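Local atomic coordinates of beta-lactamase-like protein (Koribacter versatilis, PDB entry 6B9V), a protein that probably acts as a diphosphatase of the PhnP family, a manganese- and zinc-binding metallo-beta-lactamase-like hydrolase that cleaves reactive FAD photoproducts. Residues A[185-190]-A[220-225]. Sequence-based numbering, arbitrary orientation.
Sequences ASMEML and EKLKAK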
loop_
_atom_site.group_PDB
_atom_site.type_symbol
_atom_site.label_atom_id
_atom_site.label_comp_id
_atom_site.label_asym_id
_atom_site.label_seq_id
_atom_site.Cartn_x
_atom_site.Cartn_y
_atom_site.Cartn_z
ATOM N N ALA A 185 2.772 16.812 -31.278
ATOM C CA ALA A 185 3.652 15.763 -31.762
ATOM C C ALA A 185 3.274 14.430 -31.125
ATOM O O ALA A 185 3.386 13.385 -31.765
ATOM C CB ALA A 185 5.127 16.117 -31.488
ATOM N N SER A 186 2.792 14.456 -29.882
ATOM C CA SER A 186 2.350 13.222 -29.241
ATOM C C SER A 186 0.988 12.756 -29.757
ATOM O O SER A 186 0.732 11.549 -29.844
ATOM C CB SER A 186 2.290 13.372 -27.706
ATOM O OG SER A 186 3.580 13.549 -27.157
ATOM N N MET A 187 0.111 13.697 -30.093
ATOM C CA MET A 187 -1.185 13.328 -30.643
ATOM C C MET A 187 -0.962 12.545 -31.925
ATOM O O MET A 187 -1.693 11.587 -32.222
ATOM C CB MET A 187 -2.048 14.557 -30.914
ATOM C CG MET A 187 -2.527 15.256 -29.653
ATOM S SD MET A 187 -3.852 14.363 -28.845
ATOM C CE MET A 187 -5.227 14.733 -29.942
ATOM N N GLU A 188 0.071 12.940 -32.667
ATOM C CA GLU A 188 0.357 12.288 -33.945
ATOM C C GLU A 188 0.864 10.859 -33.790
ATOM O O GLU A 188 0.828 10.089 -34.747
ATOM C CB GLU A 188 1.364 13.112 -34.745
ATOM C CG GLU A 188 0.737 14.358 -35.356
ATOM C CD GLU A 188 -0.580 14.055 -36.069
ATOM O OE1 GLU A 188 -0.605 13.130 -36.912
ATOM O OE2 GLU A 188 -1.593 14.731 -35.781
ATOM N N MET A 189 1.323 10.514 -32.588
ATOM C CA MET A 189 1.849 9.178 -32.290
ATOM C C MET A 189 0.745 8.208 -31.880
ATOM O O MET A 189 0.989 7.012 -31.706
ATOM C CB MET A 189 2.889 9.243 -31.154
ATOM C CG MET A 189 4.104 10.141 -31.427
ATOM S SD MET A 189 5.136 10.289 -29.947
ATOM C CE MET A 189 5.849 8.655 -29.877
ATOM N N LEU A 190 -0.462 8.728 -31.692
ATOM C CA LEU A 190 -1.511 7.967 -31.023
ATOM C C LEU A 190 -2.681 7.609 -31.932
ATOM O O LEU A 190 -3.762 7.297 -31.452
ATOM C CB LEU A 190 -2.024 8.760 -29.818
ATOM C CG LEU A 190 -1.030 8.911 -28.665
ATOM C CD1 LEU A 190 -1.615 9.848 -27.608
ATOM C CD2 LEU A 190 -0.704 7.552 -28.055
ATOM N N GLU A 220 -12.211 11.637 -29.349
ATOM C CA GLU A 220 -12.869 11.782 -30.640
ATOM C C GLU A 220 -11.909 12.313 -31.706
ATOM O O GLU A 220 -12.147 12.145 -32.904
ATOM C CB GLU A 220 -14.104 12.667 -30.495
ATOM C CG GLU A 220 -15.218 11.937 -29.737
ATOM C CD GLU A 220 -16.474 12.765 -29.531
ATOM O OE1 GLU A 220 -17.533 12.163 -29.232
ATOM O OE2 GLU A 220 -16.405 14.006 -29.653
ATOM N N LYS A 221 -10.816 12.935 -31.279
ATOM C CA LYS A 221 -9.776 13.294 -32.232
ATOM C C LYS A 221 -8.896 12.096 -32.599
ATOM O O LYS A 221 -8.469 11.962 -33.751
ATOM C CB LYS A 221 -8.902 14.427 -31.689
ATOM C CG LYS A 221 -9.559 15.804 -31.721
ATOM C CD LYS A 221 -8.678 16.825 -31.006
ATOM C CE LYS A 221 -9.234 18.241 -31.119
ATOM N NZ LYS A 221 -10.611 18.345 -30.557
ATOM N N LEU A 222 -8.601 11.240 -31.627
ATOM C CA LEU A 222 -7.668 10.139 -31.883
ATOM C C LEU A 222 -8.342 8.886 -32.465
ATOM O O LEU A 222 -7.674 8.057 -33.087
ATOM C CB LEU A 222 -6.910 9.783 -30.610
ATOM C CG LEU A 222 -5.975 10.871 -30.068
ATOM C CD1 LEU A 222 -5.373 10.428 -28.741
ATOM C CD2 LEU A 222 -4.878 11.176 -31.088
ATOM N N LYS A 223 -9.648 8.752 -32.254
ATOM C CA LYS A 223 -10.444 7.702 -32.907
ATOM C C LYS A 223 -9.910 6.279 -32.730
ATOM O O LYS A 223 -9.876 5.510 -33.686
ATOM C CB LYS A 223 -10.566 8.006 -34.406
ATOM C CG LYS A 223 -11.234 9.322 -34.696
ATOM C CD LYS A 223 -11.311 9.597 -36.201
ATOM C CE LYS A 223 -12.386 10.630 -36.495
ATOM N NZ LYS A 223 -12.205 11.840 -35.656
ATOM N N ALA A 224 -9.488 5.928 -31.516
ATOM C CA ALA A 224 -9.150 4.542 -31.214
ATOM C C ALA A 224 -10.413 3.711 -31.343
ATOM O O ALA A 224 -11.511 4.254 -31.207
ATOM C CB ALA A 224 -8.562 4.398 -29.801
ATOM N N LYS A 225 -10.264 2.411 -31.617
ATOM C CA LYS A 225 -11.430 1.529 -31.721
ATOM C C LYS A 225 -12.219 1.556 -30.410
ATOM O O LYS A 225 -13.440 1.725 -30.406
ATOM C CB LYS A 225 -11.011 0.094 -32.047
ATOM C CG LYS A 225 -10.864 -0.221 -33.514
ATOM C CD LYS A 225 -10.754 -1.731 -33.710
ATOM C CE LYS A 225 -11.850 -2.456 -32.933
ATOM N NZ LYS A 225 -11.737 -3.937 -33.026
HETATM O O HOH W 1 -6.054 5.835 -32.041
#
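On the outer side of a mixed sheet of the metallo-beta-lactamase fold, Leu222, the last residue of helix 212-222, packs against the turn from Met187 to Leu190. Both of its methyl groups reach Leu190 CB, CD1 at 3.9 Å and with Leu190 CD1 also close by. Of the two, CD2 is the one that meets Met187, lying 3.4 Å from the backbone O of Met187 and 3.8 Å from Met187 CE. The Met187 side chain meets that of Leu222 at about a right angle. Bends at chi2 (-75°) and chi3 (-75°) turn its thioether so that CE also lies 3.9 Å from Leu222 CG and brushes Lys221 CB and CD. Lys221 lends only this aliphatic part, since the chain beyond CD runs clear of Met187. Met187 O accepts a 3.2 Å hydrogen bond from Leu190 N, which closes the type I turn; the same turn brings Leu190 up beside Leu222. Polar linkage between the two backbones runs through one water, which donates to Leu190 O at 2.8 Å and to Leu222 O at 2.9 Å. Just past helix 212-222, Lys223 takes positive phi (53°), and its NZ turns back to bond Glu220 O at 2.8 Å, nearly in line with that C=O. Beneath the pair, Leu190 packs on Ala174 and Leu176 of strand 173-176 and Leu222 on Leu196 of strand 195-199, giving both leucines a buried apolar floor, whereas Lys221 remains exposed. Away from the manganese and zinc sites, the contact joins the two segments leading into the parallel strands 195-199 and 226-230, an arrangement belonging to the layered alpha/beta architecture of metallo-beta-lactamase-like hydrolases.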